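PDB 6C87: Rab GDP dissociation inhibitor alpha from Naegleria fowleri, which probably binds prenylated Rab GTPases in their GDP-bound form, slows nucleotide release and keeps these proteins soluble between rounds of membrane delivery. Local coordinates for residues A[345-350]-A[360-365]; A[311-316]-A[379-384]; A[85-90]-A[416-421]; A[115-120]-A[232-237]. All coordinates share one frame; numbering follows the deposited sequence.

Contact 1: residues A[345-350]-A[360-365]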
loop_
_atom_site.group_PDB
_atom_site.type_symbol
_atom_site.label_atom_id
_atom_site.label_comp_id
_atom_site.label_asym_id
_atom_site.label_seq_id
_atom_site.Cartn_x
_atom_site.Cartn_y
_atom_site.Cartn_z
ATOM N N CYS A 345 -36.303 6.218 -0.776
ATOM C CA CYS A 345 -37.038 6.833 -1.874
ATOM C C CYS A 345 -36.131 7.838 -2.565
ATOM O O CYS A 345 -35.656 8.790 -1.935
ATOM C CB CYS A 345 -38.322 7.514 -1.393
ATOM S SG CYS A 345 -39.246 8.261 -2.762
ATOM N N CYS A 346 -35.891 7.632 -3.852
ATOM C CA CYS A 346 -35.175 8.600 -4.666
ATOM C C CYS A 346 -36.118 9.159 -5.718
ATOM O O CYS A 346 -36.963 8.438 -6.260
ATOM C CB CYS A 346 -33.947 7.985 -5.339
ATOM S SG CYS A 346 -34.338 6.751 -6.567
ATOM N N VAL A 347 -35.984 10.453 -5.978
ATOM C CA VAL A 347 -36.855 11.166 -6.895
ATOM C C VAL A 347 -35.990 11.768 -7.986
ATOM O O VAL A 347 -34.986 12.424 -7.694
ATOM C CB VAL A 347 -37.667 12.256 -6.177
ATOM C CG1 VAL A 347 -38.648 12.899 -7.149
ATOM C CG2 VAL A 347 -38.374 11.668 -4.963
ATOM N N THR A 348 -36.358 11.517 -9.234
ATOM C CA THR A 348 -35.731 12.135 -10.388
ATOM C C THR A 348 -36.837 12.651 -11.291
ATOM O O THR A 348 -38.011 12.337 -11.092
ATOM C CB THR A 348 -34.821 11.151 -11.135
ATOM O OG1 THR A 348 -35.581 9.998 -11.507
ATOM C CG2 THR A 348 -33.666 10.722 -10.246
ATOM N N SER A 349 -36.466 13.467 -12.274
ATOM C CA SER A 349 -37.482 14.128 -13.081
ATOM C C SER A 349 -36.889 14.554 -14.423
ATOM O O SER A 349 -35.835 14.061 -14.842
ATOM C CB SER A 349 -38.047 15.339 -12.323
ATOM O OG SER A 349 -37.040 16.327 -12.179
ATOM N N PHE A 350 -37.574 15.493 -15.077
ATOM C CA PHE A 350 -37.097 16.087 -16.319
ATOM C C PHE A 350 -35.693 16.655 -16.178
ATOM O O PHE A 350 -34.954 16.723 -17.165
ATOM C CB PHE A 350 -38.074 17.184 -16.774
ATOM C CG PHE A 350 -38.646 18.023 -15.630
ATOM C CD1 PHE A 350 -39.740 17.573 -14.883
ATOM C CD2 PHE A 350 -38.101 19.269 -15.313
ATOM C CE1 PHE A 350 -40.262 18.330 -13.840
ATOM C CE2 PHE A 350 -38.630 20.040 -14.267
ATOM C CZ PHE A 350 -39.715 19.563 -13.532
ATOM N N TYR A 360 -42.340 13.504 -12.529
ATOM C CA TYR A 360 -41.364 13.086 -11.538
ATOM C C TYR A 360 -41.451 11.573 -11.391
ATOM O O TYR A 360 -42.544 10.997 -11.430
ATOM C CB TYR A 360 -41.622 13.773 -10.175
ATOM C CG TYR A 360 -41.707 15.299 -10.219
ATOM C CD1 TYR A 360 -42.825 15.938 -10.759
ATOM C CD2 TYR A 360 -40.686 16.102 -9.692
ATOM C CE1 TYR A 360 -42.918 17.320 -10.806
ATOM C CE2 TYR A 360 -40.777 17.502 -9.730
ATOM C CZ TYR A 360 -41.905 18.096 -10.289
ATOM O OH TYR A 360 -42.035 19.467 -10.342
ATOM N N ILE A 361 -40.296 10.931 -11.251
ATOM C CA ILE A 361 -40.205 9.509 -10.951
ATOM C C ILE A 361 -39.757 9.392 -9.504
ATOM O O ILE A 361 -38.669 9.862 -9.147
ATOM C CB ILE A 361 -39.213 8.777 -11.866
ATOM C CG1 ILE A 361 -39.420 9.134 -13.337
ATOM C CG2 ILE A 361 -39.340 7.280 -11.644
ATOM C CD1 ILE A 361 -40.796 8.815 -13.867
ATOM N N ALA A 362 -40.606 8.821 -8.661
ATOM C CA ALA A 362 -40.268 8.551 -7.269
ATOM C C ALA A 362 -40.337 7.048 -7.075
ATOM O O ALA A 362 -41.378 6.428 -7.327
ATOM C CB ALA A 362 -41.200 9.280 -6.297
ATOM N N ILE A 363 -39.217 6.451 -6.696
ATOM C CA ILE A 363 -39.128 5.006 -6.569
ATOM C C ILE A 363 -38.865 4.677 -5.109
ATOM O O ILE A 363 -37.909 5.186 -4.512
ATOM C CB ILE A 363 -38.061 4.426 -7.510
ATOM C CG1 ILE A 363 -38.445 4.802 -8.953
ATOM C CG2 ILE A 363 -37.972 2.908 -7.348
ATOM C CD1 ILE A 363 -37.663 4.122 -10.046
ATOM N N VAL A 364 -39.740 3.859 -4.530
ATOM C CA VAL A 364 -39.688 3.485 -3.125
ATOM C C VAL A 364 -39.172 2.056 -3.040
ATOM O O VAL A 364 -39.655 1.172 -3.756
ATOM C CB VAL A 364 -41.069 3.612 -2.463
ATOM C CG1 VAL A 364 -40.961 3.364 -0.961
ATOM C CG2 VAL A 364 -41.673 4.978 -2.769
ATOM N N SER A 365 -38.179 1.828 -2.182
ATOM C CA SER A 365 -37.554 0.521 -2.117
ATOM C C SER A 365 -37.278 0.133 -0.671
ATOM O O SER A 365 -36.880 0.967 0.148
ATOM C CB SER A 365 -36.250 0.495 -2.929
ATOM O OG SER A 365 -35.277 1.347 -2.350
HETATM O O HOH W 1 -36.733 7.795 -9.166
#
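Segments 345-350 and 360-365 lie on the two arms of an antiparallel beta hairpin, buried within the large mixed sheet of the protein. Cys346 with Ile363 and Thr348 with Ile361 form the hydrogen-bonded pairs. In the first, Ile363 N reaches Cys346 O at 3.0 Å; in the second, Ile361 N reaches Thr348 O at 2.7 Å, and each pair has its reciprocal bond. A water donates to both Cys346 O (3.0 Å) and Ile361 O (2.8 Å), giving these carbonyls a second partner beside the strands. On the face carrying Cys345 and Val347, Val347 CG2 meets Ala362 CB at 3.9 Å, while Cys345 SG, anti to its backbone N (chi1 -179°), lies between Ala362 CB and Val364 CG2. Near the turn, the edge of the Phe350 ring meets the face of Tyr360 in a T-shaped stack, centroids 5.5 Å apart and planes at 73°. Strand 302-315 continues the sheet beyond Tyr360-Val364, and strand 328-332 does so beyond Cys345-Val347. The register between the arms thus rests on the directional bonds of the backbone, while the side chains add almost entirely apolar and aromatic contacts.

Contact 2: residues A[311-316]-A[379-384]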
loop_
_atom_site.group_PDB
_atom_site.type_symbol
_atom_site.label_atom_id
_atom_site.label_comp_id
_atom_site.label_asym_id
_atom_site.label_seq_id
_atom_site.Cartn_x
_atom_site.Cartn_y
_atom_site.Cartn_z
ATOM N N VAL A 311 -41.446 0.193 -5.608
ATOM C CA VAL A 311 -42.690 0.762 -6.117
ATOM C C VAL A 311 -42.346 2.029 -6.878
ATOM O O VAL A 311 -41.906 3.027 -6.290
ATOM C CB VAL A 311 -43.699 1.046 -4.998
ATOM C CG1 VAL A 311 -44.973 1.589 -5.605
ATOM C CG2 VAL A 311 -43.989 -0.224 -4.219
ATOM N N ILE A 312 -42.608 2.003 -8.175
ATOM C CA ILE A 312 -42.206 3.060 -9.089
ATOM C C ILE A 312 -43.423 3.947 -9.318
ATOM O O ILE A 312 -44.486 3.462 -9.730
ATOM C CB ILE A 312 -41.643 2.463 -10.390
ATOM C CG1 ILE A 312 -40.482 1.522 -10.037
ATOM C CG2 ILE A 312 -41.176 3.539 -11.346
ATOM C CD1 ILE A 312 -40.041 0.601 -11.158
ATOM N N CYS A 313 -43.283 5.233 -8.988
ATOM C CA CYS A 313 -44.390 6.181 -8.980
ATOM C C CYS A 313 -44.111 7.348 -9.911
ATOM O O CYS A 313 -43.049 7.978 -9.827
ATOM C CB CYS A 313 -44.657 6.712 -7.569
ATOM S SG CYS A 313 -44.831 5.434 -6.324
ATOM N N ILE A 314 -45.063 7.631 -10.794
ATOM C CA ILE A 314 -45.028 8.824 -11.626
ATOM C C ILE A 314 -45.863 9.907 -10.956
ATOM O O ILE A 314 -47.061 9.718 -10.699
ATOM C CB ILE A 314 -45.530 8.537 -13.045
ATOM C CG1 ILE A 314 -44.644 7.456 -13.677
ATOM C CG2 ILE A 314 -45.536 9.838 -13.851
ATOM C CD1 ILE A 314 -45.071 7.020 -15.060
ATOM N N LEU A 315 -45.236 11.049 -10.696
ATOM C CA LEU A 315 -45.886 12.163 -10.028
ATOM C C LEU A 315 -45.950 13.351 -10.971
ATOM O O LEU A 315 -45.077 13.538 -11.825
ATOM C CB LEU A 315 -45.135 12.554 -8.746
ATOM C CG LEU A 315 -44.755 11.425 -7.779
ATOM C CD1 LEU A 315 -44.019 11.971 -6.571
ATOM C CD2 LEU A 315 -46.005 10.678 -7.335
ATOM N N SER A 316 -46.995 14.156 -10.805
ATOM C CA SER A 316 -47.136 15.429 -11.498
ATOM C C SER A 316 -46.885 16.601 -10.555
ATOM O O SER A 316 -47.391 17.706 -10.768
ATOM C CB SER A 316 -48.517 15.529 -12.136
ATOM O OG SER A 316 -48.552 14.783 -13.336
ATOM N N VAL A 379 -46.378 3.839 4.250
ATOM C CA VAL A 379 -46.011 5.067 4.948
ATOM C C VAL A 379 -45.339 6.040 3.992
ATOM O O VAL A 379 -45.528 7.256 4.101
ATOM C CB VAL A 379 -45.107 4.751 6.162
ATOM C CG1 VAL A 379 -43.824 4.045 5.724
ATOM C CG2 VAL A 379 -44.786 6.016 6.948
ATOM N N VAL A 380 -44.566 5.530 3.030
ATOM C CA VAL A 380 -43.907 6.409 2.073
ATOM C C VAL A 380 -44.876 6.824 0.972
ATOM O O VAL A 380 -44.957 8.002 0.608
ATOM C CB VAL A 380 -42.656 5.729 1.490
ATOM C CG1 VAL A 380 -41.974 6.661 0.512
ATOM C CG2 VAL A 380 -41.706 5.303 2.590
ATOM N N LEU A 381 -45.635 5.866 0.430
ATOM C CA LEU A 381 -46.575 6.174 -0.643
ATOM C C LEU A 381 -47.605 7.210 -0.219
ATOM O O LEU A 381 -48.034 8.030 -1.041
ATOM C CB LEU A 381 -47.278 4.900 -1.099
ATOM C CG LEU A 381 -46.316 3.857 -1.647
ATOM C CD1 LEU A 381 -47.072 2.608 -2.039
ATOM C CD2 LEU A 381 -45.561 4.442 -2.840
ATOM N N ASP A 382 -48.021 7.194 1.050
ATOM C CA ASP A 382 -48.984 8.192 1.497
ATOM C C ASP A 382 -48.404 9.598 1.405
ATOM O O ASP A 382 -49.137 10.561 1.155
ATOM C CB ASP A 382 -49.444 7.889 2.928
ATOM C CG ASP A 382 -50.440 6.732 2.999
ATOM O OD1 ASP A 382 -50.925 6.288 1.933
ATOM O OD2 ASP A 382 -50.740 6.272 4.128
ATOM N N LEU A 383 -47.089 9.735 1.559
ATOM C CA LEU A 383 -46.474 11.045 1.434
ATOM C C LEU A 383 -46.373 11.500 -0.014
ATOM O O LEU A 383 -46.208 12.702 -0.259
ATOM C CB LEU A 383 -45.086 11.028 2.079
ATOM C CG LEU A 383 -45.054 10.761 3.591
ATOM C CD1 LEU A 383 -43.639 10.461 4.086
ATOM C CD2 LEU A 383 -45.607 11.947 4.334
ATOM N N LEU A 384 -46.520 10.581 -0.973
ATOM C CA LEU A 384 -46.394 10.919 -2.384
ATOM C C LEU A 384 -47.716 11.288 -3.042
ATOM O O LEU A 384 -47.701 11.890 -4.119
ATOM C CB LEU A 384 -45.772 9.745 -3.147
ATOM C CG LEU A 384 -44.408 9.273 -2.639
ATOM C CD1 LEU A 384 -43.866 8.103 -3.480
ATOM C CD2 LEU A 384 -43.422 10.437 -2.577
#
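Val311, Cys313 and Leu315 face Leu381 and Leu384 in a helix-on-sheet contact that belongs to a beta-alpha-beta crossover. Strands 360-367 and 389-400 flank strand 302-315 and run antiparallel to it, and the chain passing from one to the other places helix 378-384 over the middle strand. The helix segment therefore runs in nearly the same direction as 311-315, at 9°, with the axes 10.8 Å apart.

Apolar contact between side chains carries the packing. The alternation of the strand turns its odd-numbered residues toward the helix, whereas Ile312 points away from it and packs on Ile363 and Leu84. Leu381 sends one methyl, CD2, to two of these residues: it lies 4.0 Å from Val311 CG1, where the two side chains cross at about a right angle, and 3.7 Å from Cys313 SG. The thiol sulphur, anti to its carbonyl carbon (chi1 -51°), also meets Leu384 CD1 at 4.0 Å and so lies against both leucines. Val364 of the adjoining strand touches the same two leucines and extends the apolar layer onto that strand.

Hydrogen bonding plays no part between the segments. It acts within 379-384, where Leu384 N donates to Leu381 O at 3.0 Å and ties together the two residues that make the contact. At the far end of the strand segment the packing passes from side chain to main chain: the Leu315 CD2 methyl lies 3.8 Å from Leu384 O and 4.3 Å from Leu384 CB.

Contact 3: residues A[85-90]-A[416-421]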
loop_
_atom_site.group_PDB
_atom_site.type_symbol
_atom_site.label_atom_id
_atom_site.label_comp_id
_atom_site.label_asym_id
_atom_site.label_seq_id
_atom_site.Cartn_x
_atom_site.Cartn_y
_atom_site.Cartn_z
ATOM N N ILE A 85 -33.911 -0.063 -11.170
ATOM C CA ILE A 85 -33.197 -0.075 -9.895
ATOM C C ILE A 85 -32.366 1.200 -9.786
ATOM O O ILE A 85 -31.154 1.188 -10.043
ATOM C CB ILE A 85 -32.341 -1.341 -9.746
ATOM C CG1 ILE A 85 -33.217 -2.589 -9.927
ATOM C CG2 ILE A 85 -31.665 -1.348 -8.382
ATOM C CD1 ILE A 85 -32.486 -3.925 -9.788
ATOM N N PRO A 86 -32.974 2.321 -9.415
ATOM C CA PRO A 86 -32.238 3.590 -9.397
ATOM C C PRO A 86 -31.420 3.767 -8.125
ATOM O O PRO A 86 -31.876 3.470 -7.015
ATOM C CB PRO A 86 -33.358 4.630 -9.470
ATOM C CG PRO A 86 -34.480 3.963 -8.730
ATOM C CD PRO A 86 -34.394 2.500 -9.070
ATOM N N LYS A 87 -30.201 4.280 -8.296
ATOM C CA LYS A 87 -29.317 4.580 -7.177
ATOM C C LYS A 87 -28.537 5.850 -7.488
ATOM O O LYS A 87 -28.155 6.095 -8.637
ATOM C CB LYS A 87 -28.338 3.427 -6.882
ATOM C CG LYS A 87 -28.979 2.123 -6.408
ATOM C CD LYS A 87 -27.955 0.978 -6.432
ATOM C CE LYS A 87 -28.535 -0.343 -5.917
ATOM N NZ LYS A 87 -28.529 -0.453 -4.424
ATOM N N PHE A 88 -28.314 6.657 -6.465
ATOM C CA PHE A 88 -27.502 7.852 -6.601
ATOM C C PHE A 88 -26.039 7.527 -6.322
ATOM O O PHE A 88 -25.711 6.552 -5.639
ATOM C CB PHE A 88 -27.984 8.938 -5.636
ATOM C CG PHE A 88 -29.308 9.539 -6.005
ATOM C CD1 PHE A 88 -29.653 9.735 -7.334
ATOM C CD2 PHE A 88 -30.209 9.908 -5.023
ATOM C CE1 PHE A 88 -30.867 10.297 -7.670
ATOM C CE2 PHE A 88 -31.427 10.470 -5.355
ATOM C CZ PHE A 88 -31.755 10.671 -6.674
ATOM N N LEU A 89 -25.150 8.355 -6.861
ATOM C CA LEU A 89 -23.730 8.221 -6.579
ATOM C C LEU A 89 -23.323 9.290 -5.572
ATOM O O LEU A 89 -23.582 10.481 -5.779
ATOM C CB LEU A 89 -22.889 8.352 -7.851
ATOM C CG LEU A 89 -23.039 7.311 -8.964
ATOM C CD1 LEU A 89 -24.154 7.687 -9.959
ATOM C CD2 LEU A 89 -21.710 7.088 -9.669
ATOM N N MET A 90 -22.682 8.860 -4.487
ATOM C CA MET A 90 -21.999 9.798 -3.606
ATOM C C MET A 90 -20.858 10.436 -4.391
ATOM O O MET A 90 -20.033 9.733 -4.983
ATOM C CB MET A 90 -21.495 9.077 -2.357
ATOM C CG MET A 90 -20.522 9.862 -1.493
ATOM S SD MET A 90 -21.233 11.310 -0.680
ATOM C CE MET A 90 -22.562 10.577 0.275
ATOM N N ASP A 416 -29.190 -4.408 -3.638
ATOM C CA ASP A 416 -30.005 -4.233 -2.449
ATOM C C ASP A 416 -30.907 -3.015 -2.619
ATOM O O ASP A 416 -30.873 -2.316 -3.641
ATOM C CB ASP A 416 -29.116 -4.152 -1.203
ATOM C CG ASP A 416 -28.187 -2.929 -1.188
ATOM O OD1 ASP A 416 -28.455 -1.913 -1.865
ATOM O OD2 ASP A 416 -27.145 -3.002 -0.500
ATOM N N ALA A 417 -31.722 -2.758 -1.592
ATOM C CA ALA A 417 -32.766 -1.742 -1.673
ATOM C C ALA A 417 -32.231 -0.314 -1.613
ATOM O O ALA A 417 -32.951 0.611 -2.005
ATOM C CB ALA A 417 -33.780 -1.950 -0.550
ATOM N N THR A 418 -31.004 -0.109 -1.141
ATOM C CA THR A 418 -30.486 1.243 -0.987
ATOM C C THR A 418 -30.509 1.993 -2.314
ATOM O O THR A 418 -30.333 1.413 -3.393
ATOM C CB THR A 418 -29.056 1.223 -0.435
ATOM O OG1 THR A 418 -28.153 0.707 -1.427
ATOM C CG2 THR A 418 -28.983 0.348 0.813
ATOM N N THR A 419 -30.722 3.305 -2.219
ATOM C CA THR A 419 -30.706 4.203 -3.365
ATOM C C THR A 419 -29.381 4.958 -3.477
ATOM O O THR A 419 -29.345 6.093 -3.962
ATOM C CB THR A 419 -31.879 5.182 -3.292
ATOM O OG1 THR A 419 -31.962 5.733 -1.971
ATOM C CG2 THR A 419 -33.174 4.471 -3.600
ATOM N N HIS A 420 -28.292 4.352 -3.011
ATOM C CA HIS A 420 -26.946 4.833 -3.287
ATOM C C HIS A 420 -26.076 3.618 -3.592
ATOM O O HIS A 420 -26.471 2.474 -3.350
ATOM C CB HIS A 420 -26.393 5.688 -2.137
ATOM C CG HIS A 420 -26.665 5.137 -0.773
ATOM N ND1 HIS A 420 -25.906 4.133 -0.211
ATOM C CD2 HIS A 420 -27.607 5.457 0.147
ATOM C CE1 HIS A 420 -26.366 3.861 0.997
ATOM N NE2 HIS A 420 -27.400 4.648 1.238
ATOM N N PHE A 421 -24.887 3.863 -4.145
ATOM C CA PHE A 421 -24.143 2.805 -4.824
ATOM C C PHE A 421 -23.019 2.170 -4.014
ATOM O O PHE A 421 -22.305 1.328 -4.567
ATOM C CB PHE A 421 -23.565 3.339 -6.141
ATOM C CG PHE A 421 -24.431 3.076 -7.343
ATOM C CD1 PHE A 421 -24.607 1.781 -7.821
ATOM C CD2 PHE A 421 -25.056 4.119 -8.008
ATOM C CE1 PHE A 421 -25.400 1.530 -8.942
ATOM C CE2 PHE A 421 -25.845 3.879 -9.137
ATOM C CZ PHE A 421 -26.022 2.577 -9.599
HETATM O O HOH W 2 -25.621 -0.171 -3.929
HETATM O O HOH W 3 -22.454 6.066 -3.730
#
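Lys87 lies lengthwise against the 416-421 loop, its aliphatic part on the Phe421 ring and its ammonium group among the oxygens of Asp416 and Thr418. The close-packed part begins at the base of the side chain. Lys87 CB sits over the face of the Phe421 ring, 3.5 Å from the centroid and 18° off the ring normal, a CH-pi contact; farther along, CD packs near CD1 and CE1 of the ring. Leu89 CG reaches Phe421 CD2 obliquely at 3.9 Å. Phe88 N donates to Thr419 O at 2.8 Å in a nearly straight bond (177°), although the N-H approaches from above the carbonyl plane. Here the two backbones are bridged once, between Phe88 and His420. The bridge brings the residue just ahead of strand 89-90, in the mixed sheet, to the connection between strand 409-411 and helix 422-436; strand 409-411 is an outer strand of the parallel Rossmann-like sheet expected in this family.

Toward Asp416, which is partly exposed, polar and water-mediated contacts take over. A bend in the last torsion of Lys87 (chi4 -82°) turns NZ to Asp416 OD1 in a 2.9 Å salt bridge, to Thr418 O at 2.8 Å and to Asp416 O at 3.1 Å. Thr418 OG1 donates to the syn side of the same OD1, and Ser423 bonds the other carboxylate oxygen; together they would hold the carboxylate in place beside NZ, where it probably stabilises the ammonium charge. One water accepts from Lys87 NZ and donates to His420 O; another accepts from Met90 N at 2.9 Å and, weakly, from Phe421 N.

Contact 4: residues A[115-120]-A[232-237]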
loop_
_atom_site.group_PDB
_atom_site.type_symbol
_atom_site.label_atom_id
_atom_site.label_comp_id
_atom_site.label_asym_id
_atom_site.label_seq_id
_atom_site.Cartn_x
_atom_site.Cartn_y
_atom_site.Cartn_z
ATOM N N GLU A 115 -30.963 17.519 -6.069
ATOM C CA GLU A 115 -31.291 18.777 -5.403
ATOM C C GLU A 115 -31.580 18.626 -3.913
ATOM O O GLU A 115 -31.402 19.588 -3.164
ATOM C CB GLU A 115 -32.458 19.459 -6.113
ATOM C CG GLU A 115 -32.068 19.953 -7.495
ATOM C CD GLU A 115 -33.233 20.517 -8.289
ATOM O OE1 GLU A 115 -34.216 20.993 -7.677
ATOM O OE2 GLU A 115 -33.160 20.490 -9.532
ATOM N N GLY A 116 -32.023 17.468 -3.449
ATOM C CA GLY A 116 -32.486 17.335 -2.084
ATOM C C GLY A 116 -31.877 16.151 -1.363
ATOM O O GLY A 116 -31.520 15.141 -1.967
ATOM N N SER A 117 -31.718 16.312 -0.051
ATOM C CA SER A 117 -31.334 15.202 0.819
ATOM C C SER A 117 -32.183 15.280 2.077
ATOM O O SER A 117 -31.979 16.186 2.894
ATOM C CB SER A 117 -29.854 15.239 1.169
ATOM O OG SER A 117 -29.523 14.119 1.967
ATOM N N PHE A 118 -33.102 14.316 2.243
ATOM C CA PHE A 118 -34.119 14.359 3.285
ATOM C C PHE A 118 -34.175 13.051 4.061
ATOM O O PHE A 118 -33.839 11.984 3.543
ATOM C CB PHE A 118 -35.501 14.644 2.704
ATOM C CG PHE A 118 -35.607 15.981 2.088
ATOM C CD1 PHE A 118 -35.235 16.173 0.772
ATOM C CD2 PHE A 118 -36.037 17.066 2.835
ATOM C CE1 PHE A 118 -35.309 17.429 0.198
ATOM C CE2 PHE A 118 -36.107 18.323 2.271
ATOM C CZ PHE A 118 -35.741 18.505 0.950
ATOM N N VAL A 119 -34.639 13.152 5.307
ATOM C CA VAL A 119 -34.756 12.018 6.216
ATOM C C VAL A 119 -36.084 12.122 6.960
ATOM O O VAL A 119 -36.582 13.217 7.241
ATOM C CB VAL A 119 -33.545 11.953 7.188
ATOM C CG1 VAL A 119 -33.477 13.188 8.050
ATOM C CG2 VAL A 119 -33.577 10.694 8.029
ATOM N N TYR A 120 -36.656 10.970 7.273
ATOM C CA TYR A 120 -37.982 10.881 7.866
ATOM C C TYR A 120 -37.932 10.885 9.387
ATOM O O TYR A 120 -36.996 10.359 9.998
ATOM C CB TYR A 120 -38.670 9.608 7.369
ATOM C CG TYR A 120 -40.048 9.331 7.930
ATOM C CD1 TYR A 120 -40.220 8.444 8.992
ATOM C CD2 TYR A 120 -41.181 9.919 7.371
ATOM C CE1 TYR A 120 -41.474 8.167 9.497
ATOM C CE2 TYR A 120 -42.440 9.652 7.869
ATOM C CZ TYR A 120 -42.582 8.776 8.931
ATOM O OH TYR A 120 -43.834 8.499 9.426
ATOM N N SER A 232 -26.921 18.858 -2.393
ATOM C CA SER A 232 -26.815 17.535 -1.790
ATOM C C SER A 232 -25.454 16.951 -2.148
ATOM O O SER A 232 -24.699 17.551 -2.930
ATOM C CB SER A 232 -27.942 16.607 -2.277
ATOM O OG SER A 232 -27.530 15.922 -3.448
ATOM N N PRO A 233 -25.068 15.829 -1.533
ATOM C CA PRO A 233 -23.807 15.181 -1.914
ATOM C C PRO A 233 -23.934 14.236 -3.101
ATOM O O PRO A 233 -22.944 13.592 -3.463
ATOM C CB PRO A 233 -23.432 14.407 -0.644
ATOM C CG PRO A 233 -24.739 13.998 -0.098
ATOM C CD PRO A 233 -25.672 15.161 -0.360
ATOM N N TYR A 234 -25.107 14.115 -3.707
ATOM C CA TYR A 234 -25.376 13.064 -4.677
ATOM C C TYR A 234 -25.366 13.611 -6.105
ATOM O O TYR A 234 -25.798 14.739 -6.355
ATOM C CB TYR A 234 -26.728 12.408 -4.393
ATOM C CG TYR A 234 -26.826 11.652 -3.087
ATOM C CD1 TYR A 234 -26.193 10.427 -2.913
ATOM C CD2 TYR A 234 -27.584 12.154 -2.033
ATOM C CE1 TYR A 234 -26.303 9.729 -1.717
ATOM C CE2 TYR A 234 -27.693 11.478 -0.833
ATOM C CZ TYR A 234 -27.056 10.263 -0.676
ATOM O OH TYR A 234 -27.178 9.581 0.519
ATOM N N VAL A 235 -24.852 12.804 -7.033
ATOM C CA VAL A 235 -24.994 13.046 -8.463
ATOM C C VAL A 235 -25.684 11.832 -9.091
ATOM O O VAL A 235 -25.763 10.752 -8.500
ATOM C CB VAL A 235 -23.642 13.317 -9.155
ATOM C CG1 VAL A 235 -22.930 14.496 -8.509
ATOM C CG2 VAL A 235 -22.771 12.073 -9.166
ATOM N N TYR A 236 -26.144 12.020 -10.329
ATOM C CA TYR A 236 -26.907 11.039 -11.116
ATOM C C TYR A 236 -26.606 11.351 -12.572
ATOM O O TYR A 236 -26.490 12.534 -12.928
ATOM C CB TYR A 236 -28.416 11.131 -10.860
ATOM C CG TYR A 236 -29.267 9.950 -11.307
ATOM C CD1 TYR A 236 -29.150 8.711 -10.690
ATOM C CD2 TYR A 236 -30.225 10.092 -12.309
ATOM C CE1 TYR A 236 -29.945 7.638 -11.073
ATOM C CE2 TYR A 236 -31.030 9.025 -12.699
ATOM C CZ TYR A 236 -30.884 7.799 -12.072
ATOM O OH TYR A 236 -31.663 6.719 -12.439
ATOM N N PRO A 237 -26.475 10.345 -13.432
ATOM C CA PRO A 237 -26.133 10.636 -14.828
ATOM C C PRO A 237 -27.323 11.221 -15.569
ATOM O O PRO A 237 -28.473 10.832 -15.353
ATOM C CB PRO A 237 -25.732 9.268 -15.399
ATOM C CG PRO A 237 -25.741 8.308 -14.231
ATOM C CD PRO A 237 -26.629 8.901 -13.194
#
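Ser232 and Ser117 meet through their CB carbons, 4.2 Å apart, with no hydrogen bond between the segments although strands 111-121 and 234-237 are neighbours in one sheet; Ser232 lies in the loop just before the second. The hydroxyls are engaged elsewhere. Ser232 OG stands between its own backbone N and carbonyl carbon (chi1 90°) and accepts from Tyr234 N at 3.0 Å, the N-H pointing at it almost straight (166°). The same oxygen is hydrogen-bonded to Val114 O, just ahead of Glu115, so one hydroxyl both closes a local turn and ties it to strand 111-121. Ser117 OG, anti to its backbone N (chi1 -178°), is bonded to the hydroxyl of Tyr222 on helix 212-229.

What remains between the segments is light van der Waals contact. Ser232 CB lies 3.9 Å from Gly116 O. Ser117 OG comes up to the edge of the Tyr234 ring, near its plane and 4.3 Å from CE2. That ring is covered on one face by its own neighbour, Pro233 CG, 3.8 Å above the plane.

Beyond the start of strand 234-237, the backbone of 115-120 is bonded to other partners: Gly116 and Phe118 to Gln329 on one side, Ser117 to Val128 and Val119 to His126 on the other. Strand 111-121 thus exchanges its antiparallel neighbour 234-237 for the returning arm 124-127 of its own hairpin. The arrangement is that of a branch point in a mixed beta sheet, with an ST turn at Ser232 leading into strand 234-237.

Overall arrangement
All four contacts are buried and reach the same mixed sheet, but they differ in depth and chemistry. Contact 3 lies about 3 Å from the centre of the chain, measured from its own centre, and is the one with a salt bridge; contact 2, about 20 Å out, has no hydrogen bond and rests on apolar side chains. Contact 1, with its regular backbone bonding, stands between them: Val364 and Tyr360 bond to strand 302-315 of contact 2, while Cys346 and Ile363 pack on Pro86 of contact 3, where Ser365 also bonds Ala417. Contact 4, the sparsest, joins contact 3 through a backbone bond between Leu89 and Val235 and meets the helix of contact 2 through Tyr120.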